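Local atomic coordinates of MdcA (Pseudomonas aeruginosa, PDB entry 5VIT), a protein that forms the alpha subunit of malonate decarboxylase and probably exchanges the acetyl group on the acyl carrier protein for a malonyl group. Residues A[42-47]-A[76-81]; A[150-155]-A[174-179]; A[255-260]-A[352-357]; A[287-292]-A[304-309]. All coordinates share one frame; numbering follows the deposited sequence.

Contact 1 of 4, residues A[42-47]-A[76-81]; sequences ALEALI and GKLHDL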
loop_
_atom_site.group_PDB
_atom_site.type_symbol
_atom_site.label_atom_id
_atom_site.label_comp_id
_atom_site.label_asym_id
_atom_site.label_seq_id
_atom_site.Cartn_x
_atom_site.Cartn_y
_atom_site.Cartn_z
ATOM N N ALA A 42 29.256 46.420 29.122
ATOM C CA ALA A 42 30.215 45.750 28.256
ATOM C C ALA A 42 29.615 45.522 26.868
ATOM O O ALA A 42 30.280 45.734 25.867
ATOM C CB ALA A 42 30.656 44.432 28.873
ATOM N N LEU A 43 28.351 45.110 26.814
ATOM C CA LEU A 43 27.714 44.801 25.541
ATOM C C LEU A 43 27.543 46.051 24.674
ATOM O O LEU A 43 27.625 45.969 23.450
ATOM C CB LEU A 43 26.360 44.133 25.764
ATOM C CG LEU A 43 26.304 42.750 26.417
ATOM C CD1 LEU A 43 24.866 42.285 26.472
ATOM C CD2 LEU A 43 27.156 41.746 25.668
ATOM N N GLU A 44 27.312 47.201 25.305
ATOM C CA GLU A 44 27.182 48.475 24.584
ATOM C C GLU A 44 28.545 49.016 24.132
ATOM O O GLU A 44 28.634 49.829 23.206
ATOM C CB GLU A 44 26.458 49.514 25.457
ATOM C CG GLU A 44 25.008 49.144 25.801
ATOM C CD GLU A 44 24.329 50.137 26.740
ATOM O OE1 GLU A 44 23.077 50.133 26.825
ATOM O OE2 GLU A 44 25.046 50.922 27.394
ATOM N N ALA A 45 29.610 48.563 24.783
ATOM C CA ALA A 45 30.961 48.893 24.334
ATOM C C ALA A 45 31.448 47.972 23.211
ATOM O O ALA A 45 32.003 48.444 22.218
ATOM C CB ALA A 45 31.930 48.836 25.494
ATOM N N LEU A 46 31.239 46.664 23.367
ATOM C CA LEU A 46 31.840 45.680 22.467
ATOM C C LEU A 46 31.097 45.508 21.137
ATOM O O LEU A 46 31.687 45.114 20.139
ATOM C CB LEU A 46 31.937 44.334 23.170
ATOM C CG LEU A 46 32.870 44.322 24.381
ATOM C CD1 LEU A 46 32.804 42.964 25.045
ATOM C CD2 LEU A 46 34.295 44.658 23.957
ATOM N N ILE A 47 29.803 45.791 21.136
ATOM C CA ILE A 47 28.988 45.691 19.939
ATOM C C ILE A 47 28.749 47.086 19.384
ATOM O O ILE A 47 28.633 48.047 20.145
ATOM C CB ILE A 47 27.652 45.009 20.243
ATOM C CG1 ILE A 47 27.903 43.606 20.795
ATOM C CG2 ILE A 47 26.766 44.975 19.017
ATOM C CD1 ILE A 47 26.691 42.977 21.464
ATOM N N GLY A 76 19.452 53.489 21.856
ATOM C CA GLY A 76 20.036 54.662 21.237
ATOM C C GLY A 76 21.521 54.444 21.045
ATOM O O GLY A 76 22.193 55.236 20.392
ATOM N N LYS A 77 22.030 53.364 21.634
ATOM C CA LYS A 77 23.438 53.000 21.516
ATOM C C LYS A 77 23.591 51.767 20.632
ATOM O O LYS A 77 24.507 51.685 19.809
ATOM C CB LYS A 77 24.054 52.738 22.892
ATOM C CG LYS A 77 24.096 53.951 23.803
ATOM C CD LYS A 77 24.949 53.675 25.034
ATOM C CE LYS A 77 25.269 54.958 25.783
ATOM N NZ LYS A 77 26.287 54.739 26.842
ATOM N N LEU A 78 22.691 50.805 20.811
ATOM C CA LEU A 78 22.677 49.631 19.955
ATOM C C LEU A 78 21.336 49.522 19.267
ATOM O O LEU A 78 20.300 49.355 19.898
ATOM C CB LEU A 78 22.984 48.362 20.744
ATOM C CG LEU A 78 24.414 48.249 21.265
ATOM C CD1 LEU A 78 24.624 46.913 21.962
ATOM C CD2 LEU A 78 25.405 48.424 20.127
ATOM N N HIS A 79 21.374 49.637 17.951
ATOM C CA HIS A 79 20.181 49.561 17.127
ATOM C C HIS A 79 20.613 48.974 15.798
ATOM O O HIS A 79 21.814 48.913 15.500
ATOM C CB HIS A 79 19.556 50.941 16.945
ATOM C CG HIS A 79 20.546 51.974 16.511
ATOM N ND1 HIS A 79 20.887 52.165 15.190
ATOM C CD2 HIS A 79 21.310 52.828 17.228
ATOM C CE1 HIS A 79 21.801 53.117 15.109
ATOM N NE2 HIS A 79 22.079 53.531 16.332
ATOM N N ASP A 80 19.644 48.515 15.015
ATOM C CA ASP A 80 19.939 48.037 13.671
ATOM C C ASP A 80 20.900 46.839 13.665
ATOM O O ASP A 80 21.657 46.632 12.719
ATOM C CB ASP A 80 20.503 49.191 12.830
ATOM C CG ASP A 80 19.472 50.280 12.583
ATOM O OD1 ASP A 80 19.464 51.305 13.309
ATOM O OD2 ASP A 80 18.647 50.084 11.667
ATOM N N LEU A 81 20.857 46.049 14.732
ATOM C CA LEU A 81 21.651 44.834 14.811
ATOM C C LEU A 81 21.122 43.761 13.856
ATOM O O LEU A 81 19.908 43.571 13.701
ATOM C CB LEU A 81 21.666 44.311 16.243
ATOM C CG LEU A 81 22.489 45.068 17.284
ATOM C CD1 LEU A 81 22.728 44.204 18.522
ATOM C CD2 LEU A 81 23.810 45.546 16.682
#
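I47, just past the C-terminal end of helix 39-46, meets L78 and L81 in the chain leading into strand 81-85, where a helix packed on the parallel sheet of a Rossmann-like alpha/beta fold meets the loop before a strand. CG2 of I47 touches both leucines: it lies 3.9 Å from L78 CD2 and 3.8 Å from L81 CD2, each leucine crossing the isoleucine at roughly a right angle. CG2 reaches them because it is anti to the backbone N, with CG1 on the other branch beside that N (chi1 -59°). The L78 methyls also pack against backbone oxygens of the last turn and just beyond it, CD2 3.2 Å from I47 O and CD1 3.5 Å from L43 O. L43 O also accepts the I47 N-H, so the methyl packs on a carbonyl that is already hydrogen-bonded. At the solvent side the opposite charges of E44 and K77 lie near each other and probably attract weakly, without a salt bridge. Both side chains run out extended and cross at about a right angle, with E44 OE2 3.6 Å from K77 CD but 4.1 Å from K77 NZ. The stronger polar partner of E44 is the backbone N of D74, which meets OE1. No hydrogen bond joins 42-47 to 76-81. Outward from this patch, V53 of strand 52-55 packs on both I47 and L81, while L43 packs on I187 and L46 on I185 and I187 of strand 185-190, and L81 pairs with I101 and R103 through its backbone.

Contact 2 of 4, residues A[150-155]-A[174-179]; sequences ALVAGF and ALVEPT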
loop_
_atom_site.group_PDB
_atom_site.type_symbol
_atom_site.label_atom_id
_atom_site.label_comp_id
_atom_site.label_asym_id
_atom_site.label_seq_id
_atom_site.Cartn_x
_atom_site.Cartn_y
_atom_site.Cartn_z
ATOM N N ALA A 150 29.962 37.055 18.558
ATOM C CA ALA A 150 29.226 35.855 18.954
ATOM C C ALA A 150 28.915 35.858 20.460
ATOM O O ALA A 150 29.799 36.079 21.293
ATOM C CB ALA A 150 29.990 34.603 18.573
ATOM N N LEU A 151 27.647 35.617 20.784
ATOM C CA LEU A 151 27.181 35.512 22.161
ATOM C C LEU A 151 26.774 34.068 22.443
ATOM O O LEU A 151 25.697 33.626 22.024
ATOM C CB LEU A 151 26.004 36.464 22.398
ATOM C CG LEU A 151 26.298 37.895 21.966
ATOM C CD1 LEU A 151 25.067 38.783 22.109
ATOM C CD2 LEU A 151 27.480 38.433 22.755
ATOM N N VAL A 152 27.639 33.315 23.117
ATOM C CA VAL A 152 27.407 31.878 23.243
ATOM C C VAL A 152 27.564 31.433 24.691
ATOM O O VAL A 152 27.924 32.231 25.556
ATOM C CB VAL A 152 28.355 31.057 22.313
ATOM C CG1 VAL A 152 28.214 31.499 20.860
ATOM C CG2 VAL A 152 29.803 31.142 22.761
ATOM N N ALA A 153 27.300 30.157 24.952
ATOM C CA ALA A 153 27.210 29.675 26.323
ATOM C C ALA A 153 28.001 28.394 26.544
ATOM O O ALA A 153 28.127 27.567 25.643
ATOM C CB ALA A 153 25.744 29.462 26.699
ATOM N N GLY A 154 28.528 28.235 27.755
ATOM C CA GLY A 154 29.224 27.020 28.150
ATOM C C GLY A 154 28.906 26.652 29.592
ATOM O O GLY A 154 28.302 27.447 30.319
ATOM N N PHE A 155 29.296 25.449 30.011
ATOM C CA PHE A 155 29.171 25.071 31.418
ATOM C C PHE A 155 30.282 25.690 32.287
ATOM O O PHE A 155 30.007 26.322 33.303
ATOM C CB PHE A 155 29.187 23.555 31.576
ATOM C CG PHE A 155 27.865 22.900 31.302
ATOM C CD1 PHE A 155 27.670 22.153 30.140
ATOM C CD2 PHE A 155 26.815 23.013 32.212
ATOM C CE1 PHE A 155 26.450 21.529 29.876
ATOM C CE2 PHE A 155 25.587 22.395 31.957
ATOM C CZ PHE A 155 25.412 21.652 30.782
ATOM N N ALA A 174 30.757 25.723 15.617
ATOM C CA ALA A 174 30.406 26.256 14.306
ATOM C C ALA A 174 30.164 27.781 14.329
ATOM O O ALA A 174 30.331 28.454 13.321
ATOM C CB ALA A 174 29.169 25.541 13.770
ATOM N N LEU A 175 29.724 28.308 15.466
ATOM C CA LEU A 175 29.373 29.721 15.569
ATOM C C LEU A 175 30.597 30.549 15.933
ATOM O O LEU A 175 30.775 31.675 15.464
ATOM C CB LEU A 175 28.280 29.932 16.619
ATOM C CG LEU A 175 26.911 29.319 16.315
ATOM C CD1 LEU A 175 25.944 29.603 17.481
ATOM C CD2 LEU A 175 26.349 29.840 14.983
ATOM N N VAL A 176 31.446 29.966 16.765
ATOM C CA VAL A 176 32.579 30.696 17.303
ATOM C C VAL A 176 33.746 30.751 16.298
ATOM O O VAL A 176 34.383 31.795 16.164
ATOM C CB VAL A 176 33.031 30.078 18.656
ATOM C CG1 VAL A 176 34.384 30.632 19.104
ATOM C CG2 VAL A 176 31.973 30.340 19.724
ATOM N N GLU A 177 34.013 29.659 15.581
ATOM C CA GLU A 177 35.183 29.645 14.700
ATOM C C GLU A 177 35.139 30.774 13.655
ATOM O O GLU A 177 36.130 31.481 13.501
ATOM C CB GLU A 177 35.368 28.283 14.015
ATOM C CG GLU A 177 36.541 28.256 13.031
ATOM C CD GLU A 177 37.081 26.860 12.729
ATOM O OE1 GLU A 177 36.658 25.874 13.368
ATOM O OE2 GLU A 177 37.957 26.745 11.852
ATOM N N PRO A 178 34.002 30.967 12.949
ATOM C CA PRO A 178 34.058 32.094 12.005
ATOM C C PRO A 178 34.186 33.467 12.664
ATOM O O PRO A 178 34.670 34.376 11.989
ATOM C CB PRO A 178 32.728 32.006 11.231
ATOM C CG PRO A 178 32.063 30.741 11.632
ATOM C CD PRO A 178 32.894 30.033 12.664
ATOM N N THR A 179 33.773 33.618 13.926
ATOM C CA THR A 179 33.841 34.913 14.611
ATOM C C THR A 179 35.230 35.155 15.174
ATOM O O THR A 179 35.798 36.235 15.003
ATOM C CB THR A 179 32.821 35.030 15.775
ATOM O OG1 THR A 179 31.597 34.377 15.428
ATOM C CG2 THR A 179 32.532 36.513 16.104
#
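A150 turns its CB toward helix 172-180 and meets T179 there, 3.5 Å from OG1. The same threonine also sets its CG2 methyl 3.6 Å from A150 N, a backbone atom already engaged in the sheet with strand 185-190. T179 is held in this pose from within its own helix: OG1, beside the backbone N and anti to the carbonyl carbon, donates to L175 O at 2.8 Å, with a C=O...donor angle of 157° and in the carbonyl plane. The helix is kinked at P178, whose ring nitrogen has no N-H to give, and the T179 N bond to V176 O is weak; the OG1 bond to L175 O spans the same turn. L151 points to the other face of the sheet, where it packs on L66 and L70 of helix 64-70. V152 comes next on the helix side. Its CG2 lies 3.8 Å from V176 CG2, the two valines meeting methyl to methyl at a slant, while CG1 comes to 4.5 Å from L175 CD1; E56 lies against both V152 and L175. Strand and helix run at 145° between their N-to-C directions, with axes 8.8 Å apart. With strand 185-190, the parallel neighbour of strand 149-154, they make a beta-alpha-beta crossover of the Rossmann-like sheet, short strands 156-158 and 163-164 intervening before the helix. A153 is bonded by side chains: E56 OE1 takes its N-H and K61 NZ gives to its carbonyl. The chain then turns a corner at F155, whose ring meets that of F220.

Contact 3 of 4, residues A[255-260]-A[352-357]; sequences QSLNHG and VDLFIG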
loop_
_atom_site.group_PDB
_atom_site.type_symbol
_atom_site.label_atom_id
_atom_site.label_comp_id
_atom_site.label_asym_id
_atom_site.label_seq_id
_atom_site.Cartn_x
_atom_site.Cartn_y
_atom_site.Cartn_z
ATOM N N GLN A 255 20.178 0.769 7.042
ATOM C CA GLN A 255 21.162 0.578 8.111
ATOM C C GLN A 255 21.390 1.816 8.980
ATOM O O GLN A 255 21.798 1.696 10.143
ATOM C CB GLN A 255 22.507 0.149 7.514
ATOM C CG GLN A 255 22.429 -1.090 6.657
ATOM C CD GLN A 255 21.883 -2.258 7.443
ATOM O OE1 GLN A 255 22.529 -2.756 8.369
ATOM N NE2 GLN A 255 20.673 -2.690 7.098
ATOM N N SER A 256 21.171 3.000 8.411
ATOM C CA SER A 256 21.464 4.256 9.114
ATOM C C SER A 256 20.442 5.331 8.767
ATOM O O SER A 256 19.886 5.341 7.661
ATOM C CB SER A 256 22.875 4.758 8.783
ATOM O OG SER A 256 23.007 5.062 7.403
ATOM N N LEU A 257 20.215 6.255 9.693
ATOM C CA LEU A 257 19.084 7.173 9.535
ATOM C C LEU A 257 19.080 8.332 10.510
ATOM O O LEU A 257 19.814 8.349 11.496
ATOM C CB LEU A 257 17.757 6.414 9.683
ATOM C CG LEU A 257 17.288 5.896 11.064
ATOM C CD1 LEU A 257 15.878 5.301 10.949
ATOM C CD2 LEU A 257 18.227 4.844 11.682
ATOM N N ASN A 258 18.228 9.302 10.204
ATOM C CA ASN A 258 17.848 10.347 11.135
ATOM C C ASN A 258 16.329 10.328 11.250
ATOM O O ASN A 258 15.628 10.156 10.245
ATOM C CB ASN A 258 18.337 11.728 10.663
ATOM C CG ASN A 258 17.654 12.870 11.405
ATOM O OD1 ASN A 258 16.786 13.562 10.848
ATOM N ND2 ASN A 258 17.994 13.033 12.685
ATOM N N HIS A 259 15.828 10.480 12.473
ATOM C CA HIS A 259 14.402 10.736 12.719
ATOM C C HIS A 259 14.219 12.233 12.915
ATOM O O HIS A 259 14.883 12.833 13.769
ATOM C CB HIS A 259 13.895 9.993 13.961
ATOM C CG HIS A 259 13.612 8.539 13.734
ATOM N ND1 HIS A 259 13.214 7.693 14.749
ATOM C CD2 HIS A 259 13.651 7.782 12.613
ATOM C CE1 HIS A 259 13.015 6.479 14.265
ATOM N NE2 HIS A 259 13.270 6.505 12.969
ATOM N N GLY A 260 13.348 12.839 12.116
ATOM C CA GLY A 260 12.917 14.208 12.377
ATOM C C GLY A 260 12.152 14.252 13.693
ATOM O O GLY A 260 11.700 13.227 14.204
ATOM N N VAL A 352 24.145 8.909 5.770
ATOM C CA VAL A 352 23.010 8.176 6.312
ATOM C C VAL A 352 22.014 7.758 5.207
ATOM O O VAL A 352 21.840 8.489 4.245
ATOM C CB VAL A 352 22.397 9.061 7.434
ATOM C CG1 VAL A 352 20.911 9.316 7.275
ATOM C CG2 VAL A 352 22.815 8.525 8.805
ATOM N N ASP A 353 21.422 6.555 5.312
ATOM C CA ASP A 353 20.523 6.018 4.268
ATOM C C ASP A 353 19.225 6.811 4.093
ATOM O O ASP A 353 18.626 6.829 3.005
ATOM C CB ASP A 353 20.082 4.564 4.562
ATOM C CG ASP A 353 21.213 3.557 4.528
ATOM O OD1 ASP A 353 22.277 3.889 4.010
ATOM O OD2 ASP A 353 21.037 2.422 5.038
ATOM N N LEU A 354 18.731 7.384 5.182
ATOM C CA LEU A 354 17.334 7.795 5.186
ATOM C C LEU A 354 17.046 8.955 6.145
ATOM O O LEU A 354 17.624 9.046 7.229
ATOM C CB LEU A 354 16.447 6.580 5.520
ATOM C CG LEU A 354 14.958 6.751 5.879
ATOM C CD1 LEU A 354 14.213 5.430 5.638
ATOM C CD2 LEU A 354 14.720 7.223 7.323
ATOM N N PHE A 355 16.140 9.834 5.725
ATOM C CA PHE A 355 15.524 10.794 6.628
ATOM C C PHE A 355 14.049 10.510 6.675
ATOM O O PHE A 355 13.440 10.194 5.657
ATOM C CB PHE A 355 15.752 12.239 6.177
ATOM C CG PHE A 355 14.857 13.238 6.867
ATOM C CD1 PHE A 355 15.146 13.683 8.141
ATOM C CD2 PHE A 355 13.739 13.734 6.232
ATOM C CE1 PHE A 355 14.327 14.618 8.778
ATOM C CE2 PHE A 355 12.908 14.656 6.852
ATOM C CZ PHE A 355 13.209 15.099 8.138
ATOM N N ILE A 356 13.461 10.629 7.856
ATOM C CA ILE A 356 12.012 10.506 7.959
ATOM C C ILE A 356 11.507 11.552 8.934
ATOM O O ILE A 356 12.019 11.671 10.036
ATOM C CB ILE A 356 11.575 9.076 8.383
ATOM C CG1 ILE A 356 10.046 8.980 8.479
ATOM C CG2 ILE A 356 12.245 8.656 9.689
ATOM C CD1 ILE A 356 9.514 7.534 8.524
ATOM N N GLY A 357 10.521 12.334 8.503
ATOM C CA GLY A 357 9.955 13.364 9.350
ATOM C C GLY A 357 8.498 13.659 9.056
ATOM O O GLY A 357 7.932 13.181 8.068
HETATM O O HOH W 1 23.974 2.922 5.778
#
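The F355 ring receives N258 OD1 at its edge, in its plane, 3.2 Å from CD1. The N258 amide lies alongside that ring with the two planes only 13° apart, and both side chains leave their strands with CG anti to the backbone N (chi1 165° in each). The other end of the amide, ND2, donates to T290 O; a bound malonate ion, probably from the crystallisation liquor, lies about 5 Å from the N258 side chain. H259 and I356 run side by side, I356 CG2 3.4 Å from H259 CD2, while Y249 and E269 bond the two ring nitrogens and W289 meets the ring edge-to-face. Between these side chains two central parallel strands of a mixed sheet are joined by N258 N to L354 O, I356 N to N258 O and, shortest, G260 N to I356 O at 2.7 Å. At the N-terminal ends of the strands the D353 carboxylate adds bonds: D353 OD2 accepts Q255 N nearly end-on at 2.7 Å and a weak bond from S256 N. S256 OG returns the link, accepting D353 N at 3.0 Å. A water sits between the same two residues, donating to D353 OD1 and 2.9 Å from S256 OG.

Contact 4 of 4, residues A[287-292]-A[304-309]; sequences RHWTLN and GWVESV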
loop_
_atom_site.group_PDB
_atom_site.type_symbol
_atom_site.label_atom_id
_atom_site.label_comp_id
_atom_site.label_asym_id
_atom_site.label_seq_id
_atom_site.Cartn_x
_atom_site.Cartn_y
_atom_site.Cartn_z
ATOM N N ARG A 287 21.079 0.484 12.586
ATOM C CA ARG A 287 22.223 0.325 13.464
ATOM C C ARG A 287 22.921 1.649 13.830
ATOM O O ARG A 287 23.369 1.834 14.966
ATOM C CB ARG A 287 23.215 -0.628 12.809
ATOM C CG ARG A 287 22.615 -2.000 12.536
ATOM C CD ARG A 287 23.688 -2.972 12.048
ATOM N NE ARG A 287 24.081 -2.710 10.668
ATOM C CZ ARG A 287 25.328 -2.493 10.256
ATOM N NH1 ARG A 287 26.340 -2.498 11.130
ATOM N NH2 ARG A 287 25.550 -2.268 8.959
ATOM N N HIS A 288 23.033 2.557 12.872
ATOM C CA HIS A 288 23.795 3.777 13.097
ATOM C C HIS A 288 22.901 4.973 13.011
ATOM O O HIS A 288 22.149 5.112 12.049
ATOM C CB HIS A 288 24.941 3.907 12.089
ATOM C CG HIS A 288 25.854 2.724 12.073
ATOM N ND1 HIS A 288 26.746 2.465 13.094
ATOM C CD2 HIS A 288 25.989 1.707 11.186
ATOM C CE1 HIS A 288 27.399 1.348 12.829
ATOM N NE2 HIS A 288 26.960 0.868 11.677
ATOM N N TRP A 289 22.991 5.846 14.012
ATOM C CA TRP A 289 22.090 6.986 14.071
ATOM C C TRP A 289 22.813 8.317 14.081
ATOM O O TRP A 289 23.867 8.464 14.713
ATOM C CB TRP A 289 21.193 6.899 15.316
ATOM C CG TRP A 289 20.344 5.680 15.334
ATOM C CD1 TRP A 289 20.765 4.394 15.488
ATOM C CD2 TRP A 289 18.915 5.626 15.222
ATOM N NE1 TRP A 289 19.693 3.538 15.456
ATOM C CE2 TRP A 289 18.543 4.269 15.297
ATOM C CE3 TRP A 289 17.918 6.591 15.055
ATOM C CZ2 TRP A 289 17.212 3.848 15.205
ATOM C CZ3 TRP A 289 16.594 6.175 14.966
ATOM C CH2 TRP A 289 16.258 4.813 15.041
ATOM N N THR A 290 22.237 9.280 13.362
ATOM C CA THR A 290 22.493 10.698 13.608
ATOM C C THR A 290 21.222 11.215 14.273
ATOM O O THR A 290 20.186 11.344 13.624
ATOM C CB THR A 290 22.776 11.494 12.318
ATOM O OG1 THR A 290 21.663 11.331 11.422
ATOM C CG2 THR A 290 24.045 10.995 11.644
ATOM N N LEU A 291 21.294 11.485 15.567
ATOM C CA LEU A 291 20.110 11.775 16.339
ATOM C C LEU A 291 20.466 12.470 17.632
ATOM O O LEU A 291 21.499 12.162 18.261
ATOM C CB LEU A 291 19.347 10.478 16.657
ATOM C CG LEU A 291 17.845 10.604 16.947
ATOM C CD1 LEU A 291 17.101 10.901 15.672
ATOM C CD2 LEU A 291 17.313 9.328 17.558
ATOM N N ASN A 292 19.612 13.388 18.060
ATOM C CA ASN A 292 19.678 13.831 19.456
ATOM C C ASN A 292 19.438 12.639 20.374
ATOM O O ASN A 292 18.880 11.626 19.940
ATOM C CB ASN A 292 18.671 14.937 19.716
ATOM C CG ASN A 292 19.078 16.231 19.066
ATOM O OD1 ASN A 292 20.075 16.846 19.460
ATOM N ND2 ASN A 292 18.318 16.655 18.065
ATOM N N GLY A 304 19.460 -3.570 22.404
ATOM C CA GLY A 304 20.587 -3.915 21.544
ATOM C C GLY A 304 20.398 -3.643 20.060
ATOM O O GLY A 304 21.075 -4.243 19.230
ATOM N N TRP A 305 19.473 -2.749 19.722
ATOM C CA TRP A 305 19.247 -2.348 18.329
ATOM C C TRP A 305 20.258 -1.305 17.862
ATOM O O TRP A 305 20.670 -1.290 16.705
ATOM C CB TRP A 305 17.833 -1.781 18.159
ATOM C CG TRP A 305 16.780 -2.831 18.191
ATOM C CD1 TRP A 305 16.314 -3.490 19.294
ATOM C CD2 TRP A 305 16.070 -3.369 17.071
ATOM N NE1 TRP A 305 15.362 -4.407 18.927
ATOM C CE2 TRP A 305 15.186 -4.346 17.569
ATOM C CE3 TRP A 305 16.079 -3.103 15.699
ATOM C CZ2 TRP A 305 14.327 -5.064 16.742
ATOM C CZ3 TRP A 305 15.220 -3.812 14.879
ATOM C CH2 TRP A 305 14.357 -4.783 15.403
ATOM N N VAL A 306 20.645 -0.428 18.775
ATOM C CA VAL A 306 21.387 0.769 18.421
ATOM C C VAL A 306 22.882 0.592 18.621
ATOM O O VAL A 306 23.345 0.507 19.755
ATOM C CB VAL A 306 20.915 1.942 19.267
ATOM C CG1 VAL A 306 21.708 3.183 18.930
ATOM C CG2 VAL A 306 19.413 2.163 19.077
ATOM N N GLU A 307 23.634 0.541 17.530
ATOM C CA GLU A 307 25.073 0.328 17.613
ATOM C C GLU A 307 25.865 1.630 17.823
ATOM O O GLU A 307 26.893 1.640 18.511
ATOM C CB GLU A 307 25.546 -0.408 16.368
ATOM C CG GLU A 307 24.898 -1.777 16.248
ATOM C CD GLU A 307 25.377 -2.588 15.049
ATOM O OE1 GLU A 307 24.770 -3.654 14.774
ATOM O OE2 GLU A 307 26.358 -2.172 14.391
ATOM N N SER A 308 25.386 2.727 17.248
ATOM C CA SER A 308 26.054 4.017 17.420
ATOM C C SER A 308 25.082 5.169 17.225
ATOM O O SER A 308 24.176 5.104 16.382
ATOM C CB SER A 308 27.219 4.162 16.434
ATOM O OG SER A 308 26.746 4.192 15.093
ATOM N N VAL A 309 25.275 6.225 18.009
ATOM C CA VAL A 309 24.526 7.461 17.829
ATOM C C VAL A 309 25.497 8.625 17.847
ATOM O O VAL A 309 26.219 8.810 18.829
ATOM C CB VAL A 309 23.465 7.689 18.948
ATOM C CG1 VAL A 309 22.709 9.009 18.728
ATOM C CG2 VAL A 309 22.502 6.520 19.044
#
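H288 ND1 and S308 OG share a hydrogen bond of 2.6 Å at the imidazole edge, near its plane; OG sits between the backbone N and the carbonyl carbon (chi1 65°), which turns it to ND1. On the other face W289 sets its CD1 3.8 Å from V306 CG1 and its CB 4.0 Å from V309 CG2, while V309 CG1 reaches L291 O. The backbones run parallel: W289 N donates to S308 O at 2.8 Å, and R287 O is gripped twice, by E307 N at 2.9 Å and S308 N at 3.2 Å. The side chains of R287 and E307 point the same way, R287 bending at chi3. R287 NH1 meets E307 OE2 on the syn side, 33° out of the carboxylate plane, at 3.3 Å in a salt bridge, guanidinium and carboxylate planes 61° apart. One shell out, Q255 OE1 takes R287 NE and C286 O takes W289 NE1, which probably helps set the indole's rotation. N292 ND2 bonds a malonate ion. Helix 298-302 joins the two strands as a beta-alpha-beta unit and meets V306 with A300 and I301; strand 308-310 is outermost in its sheet within this chain, and strand 256-259 flanks strand 288-290.

In the fold
From the N terminus, contact 1 closes a short loop holding strand 52-55 and helix 64-70, and contact 2 follows in series, its centre 18 Å away, closing a loop of 18 residues between 155 and 174. Both pack around the first, all-parallel sheet: one ties the end of helix 39-46 to the approach to strand 81-85, the other lays helix 172-180 on strand 149-154. The chain then passes to the second, mixed sheet. There 255-260 waits 92 residues for 352-357, and the much shorter loop of contact 4 is nested inside that span. Contacts 3 and 4 touch, centres 11 Å apart, through neighbouring strands 256-259 and 288-290. Contacts 2 and 3 have centres 28 Å apart.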